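4-hydroxyphenylpyruvate dioxygenase (Pseudomonas putida, PDB 5HMQ) converts 3-dehydroshikimate to protocatechuate with loss of water, using a divalent metal ion, in the degradation of quinate and shikimate. Local coordinates at residues G394-E397 / P401-R404; R404-S409 / V459-S464. All coordinates share one frame; numbering follows the deposited sequence.

Contact 1: residues G394-E397 / P401-R404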
loop_
_atom_site.group_PDB
_atom_site.type_symbol
_atom_site.label_atom_id
_atom_site.label_comp_id
_atom_site.label_asym_id
_atom_site.label_seq_id
_atom_site.Cartn_x
_atom_site.Cartn_y
_atom_site.Cartn_z
ATOM N N GLY C 394 -26.631 9.062 -8.263
ATOM C CA GLY C 394 -25.248 8.711 -8.490
ATOM C C GLY C 394 -25.074 7.348 -9.122
ATOM O O GLY C 394 -25.723 7.011 -10.117
ATOM N N PRO C 395 -24.188 6.526 -8.548
ATOM C CA PRO C 395 -23.977 5.177 -9.089
ATOM C C PRO C 395 -25.073 4.192 -8.725
ATOM O O PRO C 395 -25.067 3.066 -9.243
ATOM C CB PRO C 395 -22.643 4.764 -8.460
ATOM C CG PRO C 395 -22.654 5.453 -7.137
ATOM C CD PRO C 395 -23.348 6.782 -7.364
ATOM N N ASN C 396 -26.006 4.576 -7.858
ATOM C CA ASN C 396 -27.066 3.686 -7.402
ATOM C C ASN C 396 -28.222 3.755 -8.392
ATOM O O ASN C 396 -28.967 4.741 -8.421
ATOM C CB ASN C 396 -27.516 4.066 -5.993
ATOM C CG ASN C 396 -28.593 3.141 -5.453
ATOM O OD1 ASN C 396 -28.891 2.102 -6.042
ATOM N ND2 ASN C 396 -29.176 3.513 -4.318
ATOM N N GLU C 397 -28.372 2.710 -9.201
ATOM C CA GLU C 397 -29.450 2.628 -10.174
ATOM C C GLU C 397 -30.612 1.777 -9.683
ATOM O O GLU C 397 -31.526 1.483 -10.460
ATOM C CB GLU C 397 -28.916 2.097 -11.506
ATOM C CG GLU C 397 -27.839 2.989 -12.104
ATOM C CD GLU C 397 -27.402 2.554 -13.487
ATOM O OE1 GLU C 397 -28.068 1.674 -14.073
ATOM O OE2 GLU C 397 -26.390 3.095 -13.987
ATOM N N PRO C 401 -31.885 2.224 -0.884
ATOM C CA PRO C 401 -30.622 2.908 -0.589
ATOM C C PRO C 401 -29.429 1.978 -0.755
ATOM O O PRO C 401 -29.540 0.751 -0.699
ATOM C CB PRO C 401 -30.784 3.353 0.870
ATOM C CG PRO C 401 -31.847 2.471 1.429
ATOM C CD PRO C 401 -32.770 2.160 0.293
ATOM N N ALA C 402 -28.266 2.592 -0.978
ATOM C CA ALA C 402 -27.020 1.869 -1.168
ATOM C C ALA C 402 -25.920 2.491 -0.318
ATOM O O ALA C 402 -25.925 3.696 -0.052
ATOM C CB ALA C 402 -26.595 1.858 -2.644
ATOM N N VAL C 403 -24.983 1.651 0.118
ATOM C CA VAL C 403 -23.804 2.082 0.860
ATOM C C VAL C 403 -22.570 1.739 0.036
ATOM O O VAL C 403 -22.460 0.624 -0.490
ATOM C CB VAL C 403 -23.735 1.428 2.253
ATOM C CG1 VAL C 403 -22.455 1.835 2.970
ATOM C CG2 VAL C 403 -24.955 1.804 3.072
ATOM N N ARG C 404 -21.651 2.694 -0.083
ATOM C CA ARG C 404 -20.448 2.495 -0.879
ATOM C C ARG C 404 -19.429 1.690 -0.078
ATOM O O ARG C 404 -19.118 2.028 1.068
ATOM C CB ARG C 404 -19.867 3.847 -1.300
ATOM C CG ARG C 404 -18.657 3.796 -2.240
ATOM C CD ARG C 404 -17.805 5.057 -2.119
ATOM N NE ARG C 404 -16.725 5.118 -3.105
ATOM C CZ ARG C 404 -15.477 4.704 -2.917
ATOM N NH1 ARG C 404 -15.110 4.176 -1.758
ATOM N NH2 ARG C 404 -14.593 4.823 -3.901
#

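Contact 2: residues R404-S409 / V459-S464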
loop_
_atom_site.group_PDB
_atom_site.type_symbol
_atom_site.label_atom_id
_atom_site.label_comp_id
_atom_site.label_asym_id
_atom_site.label_seq_id
_atom_site.Cartn_x
_atom_site.Cartn_y
_atom_site.Cartn_z
ATOM N N ARG C 404 -21.651 2.694 -0.083
ATOM C CA ARG C 404 -20.448 2.495 -0.879
ATOM C C ARG C 404 -19.429 1.690 -0.078
ATOM O O ARG C 404 -19.118 2.028 1.068
ATOM C CB ARG C 404 -19.867 3.847 -1.300
ATOM C CG ARG C 404 -18.657 3.796 -2.240
ATOM C CD ARG C 404 -17.805 5.057 -2.119
ATOM N NE ARG C 404 -16.725 5.118 -3.105
ATOM C CZ ARG C 404 -15.477 4.704 -2.917
ATOM N NH1 ARG C 404 -15.110 4.176 -1.758
ATOM N NH2 ARG C 404 -14.593 4.823 -3.901
ATOM N N ALA C 405 -18.916 0.624 -0.682
ATOM C CA ALA C 405 -17.858 -0.180 -0.091
ATOM C C ALA C 405 -16.511 0.490 -0.348
ATOM O O ALA C 405 -16.420 1.391 -1.183
ATOM C CB ALA C 405 -17.893 -1.590 -0.679
ATOM N N PRO C 406 -15.450 0.103 0.381
ATOM C CA PRO C 406 -14.176 0.838 0.254
ATOM C C PRO C 406 -13.682 0.967 -1.175
ATOM O O PRO C 406 -13.035 1.967 -1.509
ATOM C CB PRO C 406 -13.212 0.008 1.111
ATOM C CG PRO C 406 -14.089 -0.594 2.147
ATOM C CD PRO C 406 -15.382 -0.913 1.448
ATOM N N ASP C 407 -13.970 -0.009 -2.032
ATOM C CA ASP C 407 -13.612 0.101 -3.437
ATOM C C ASP C 407 -14.745 0.850 -4.127
ATOM O O ASP C 407 -15.346 1.745 -3.528
ATOM C CB ASP C 407 -13.360 -1.285 -4.047
ATOM C CG ASP C 407 -14.605 -2.154 -4.075
ATOM O OD1 ASP C 407 -15.473 -1.987 -3.195
ATOM O OD2 ASP C 407 -14.703 -3.024 -4.965
ATOM N N GLY C 408 -15.049 0.525 -5.372
ATOM C CA GLY C 408 -16.137 1.234 -6.009
ATOM C C GLY C 408 -17.491 0.573 -5.878
ATOM O O GLY C 408 -18.513 1.209 -6.153
ATOM N N SER C 409 -17.520 -0.681 -5.427
ATOM C CA SER C 409 -18.751 -1.452 -5.342
ATOM C C SER C 409 -19.725 -0.895 -4.305
ATOM O O SER C 409 -19.360 -0.172 -3.375
ATOM C CB SER C 409 -18.436 -2.913 -5.015
ATOM O OG SER C 409 -17.722 -3.026 -3.797
ATOM N N VAL C 459 -11.846 -4.562 7.229
ATOM C CA VAL C 459 -12.297 -5.224 8.451
ATOM C C VAL C 459 -13.073 -4.248 9.325
ATOM O O VAL C 459 -14.178 -4.548 9.793
ATOM C CB VAL C 459 -11.099 -5.828 9.208
ATOM C CG1 VAL C 459 -11.525 -6.284 10.596
ATOM C CG2 VAL C 459 -10.503 -6.987 8.423
ATOM N N LEU C 460 -12.506 -3.060 9.551
ATOM C CA LEU C 460 -13.190 -2.049 10.352
ATOM C C LEU C 460 -14.468 -1.579 9.670
ATOM O O LEU C 460 -15.465 -1.282 10.339
ATOM C CB LEU C 460 -12.253 -0.873 10.621
ATOM C CG LEU C 460 -12.853 0.321 11.359
ATOM C CD1 LEU C 460 -13.458 -0.115 12.680
ATOM C CD2 LEU C 460 -11.788 1.375 11.587
ATOM N N PHE C 461 -14.455 -1.501 8.338
ATOM C CA PHE C 461 -15.644 -1.088 7.597
ATOM C C PHE C 461 -16.825 -2.001 7.905
ATOM O O PHE C 461 -17.926 -1.530 8.216
ATOM C CB PHE C 461 -15.328 -1.078 6.097
ATOM C CG PHE C 461 -16.532 -0.895 5.210
ATOM C CD1 PHE C 461 -17.002 0.372 4.908
ATOM C CD2 PHE C 461 -17.172 -1.994 4.655
ATOM C CE1 PHE C 461 -18.101 0.540 4.086
ATOM C CE2 PHE C 461 -18.271 -1.832 3.832
ATOM C CZ PHE C 461 -18.735 -0.563 3.546
ATOM N N TYR C 462 -16.610 -3.317 7.839
ATOM C CA TYR C 462 -17.699 -4.260 8.061
ATOM C C TYR C 462 -18.023 -4.418 9.544
ATOM O O TYR C 462 -19.191 -4.596 9.907
ATOM C CB TYR C 462 -17.363 -5.612 7.430
ATOM C CG TYR C 462 -17.816 -5.720 5.990
ATOM C CD1 TYR C 462 -19.161 -5.882 5.677
ATOM C CD2 TYR C 462 -16.903 -5.655 4.944
ATOM C CE1 TYR C 462 -19.584 -5.979 4.363
ATOM C CE2 TYR C 462 -17.318 -5.750 3.625
ATOM C CZ TYR C 462 -18.660 -5.914 3.342
ATOM O OH TYR C 462 -19.082 -6.012 2.035
ATOM N N LYS C 463 -17.010 -4.366 10.414
ATOM C CA LYS C 463 -17.273 -4.484 11.845
ATOM C C LYS C 463 -18.113 -3.321 12.361
ATOM O O LYS C 463 -19.005 -3.516 13.194
ATOM C CB LYS C 463 -15.965 -4.570 12.631
ATOM C CG LYS C 463 -15.355 -5.955 12.706
ATOM C CD LYS C 463 -14.190 -5.966 13.684
ATOM C CE LYS C 463 -13.744 -7.381 14.014
ATOM N NZ LYS C 463 -12.598 -7.385 14.965
ATOM N N SER C 464 -17.841 -2.103 11.894
ATOM C CA SER C 464 -18.523 -0.943 12.455
ATOM C C SER C 464 -19.847 -0.650 11.754
ATOM O O SER C 464 -20.890 -0.567 12.411
ATOM C CB SER C 464 -17.606 0.286 12.409
ATOM O OG SER C 464 -17.275 0.647 11.080
#

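Contact 1: residues G394-E397 / P401-R404
Asn396 and Ala402 face each other across a short excursion of the chain, each with its CB directed at the other segment, and the asparagine side chain lies along the alanine methyl. Asn396 CB starts 4.1 Å from Ala402 CB. With CG anti to the backbone N (chi1 -178°), the side chain runs on toward the strand, and Asn396 CG comes to 3.7 Å from Ala402 CB. At the tip, Asn396 OD1 stays 4.1 Å from Ala402 CB and accepts a hydrogen bond from the backbone N of Cys398, two residues on in the same loop. The other end of the amide goes deepest, Asn396 ND2 lying 3.5 Å from Ala402 CB. Asn396 ND2 is also 3.9 Å from Pro401 C.

None of these approaches across the two segments is a hydrogen bond; the contact is purely van der Waals. The polar needs of this buried amide are met by main chain nearby: ND2 donates to the carbonyl oxygens of Val400 and Phe389, which fixes the rotation of the group and holds the loop to strand 388-389 through Phe389 and to its own last residues through Val400. Tyr412, on strand 410-414, touches both Asn396 and Ala402. This is a strand-to-strand connection in the mixed sheet of the first vicinal oxygen chelate (VOC) domain: the loop between antiparallel strands 388-389 and 402-404 is pinned by a buried asparagine amide.

Contact 2: residues R404-S409 / V459-S464
The Phe461 ring takes Pro406 on one face: Pro406 CD sits 3.7 Å from the ring centroid and only 5° off the normal, a CH-pi contact almost exactly over the centre. Pro406 CG lies nearer the root of the ring, 3.9 Å from Phe461 CG. At the edge of the same ring, in its plane, is Tyr462 CD2 from the next residue of the helix; in return, Phe461 CD2 lies above the rim of one face of the Tyr462 ring. Toward its far end the phenyl meets main chain at oblique angles, with Arg404 O 3.5 Å from Phe461 CE1 and Ala405 CA 3.8 Å from Phe461 CZ.

Phe461 reaches the loop because its CG stands anti to the backbone N (chi1 170°), carrying the ring out from helix 455-465. Trp458, about one turn earlier, packs on Ala405, Pro406 and Asp407, while Arg261 of helix 252-276 touches Phe461.

No hydrogen bond joins the two segments, but the loop is braced from within. Ala405 N donates to Ser409 O, and Ser409 OG gives a short 2.5 Å bond to Asp407 OD1 on the syn side of the carboxylate. The Arg404 guanidinium folds back over the turn: Asp407 C lies 3.7 Å above its plane, and NH1 makes a weak bond to Pro406 O. Tyr40 of the second subunit packs on Arg404, and its OH is hydrogen-bonded to Gly408 O. Here a hairpin turn between strands 402-404 and 410-414 of the first VOC domain rests on a helix of the second, a largely apolar contact between the two tandem VOC modules of the HPPD-like half.

Strand 402-404 connects the two contacts, whose centres are 14 Å apart: Arg404 ends contact 1 and begins contact 2. All the touching residues of contact 1 are buried; it stays inside the first VOC domain, closing a local loop beside its sheet. Contact 2 is only partly buried and joins that domain to the second across a long gap in sequence. Neither has a hydrogen bond between its segments, yet the chemistry differs: an amide held by nearby main chain lies against a methyl in contact 1, whereas an aromatic face receives a proline in contact 2. Both lie away from the metal sites. Segments of both meet Tyr40 of the second subunit, and contact 2 also meets its Phe247.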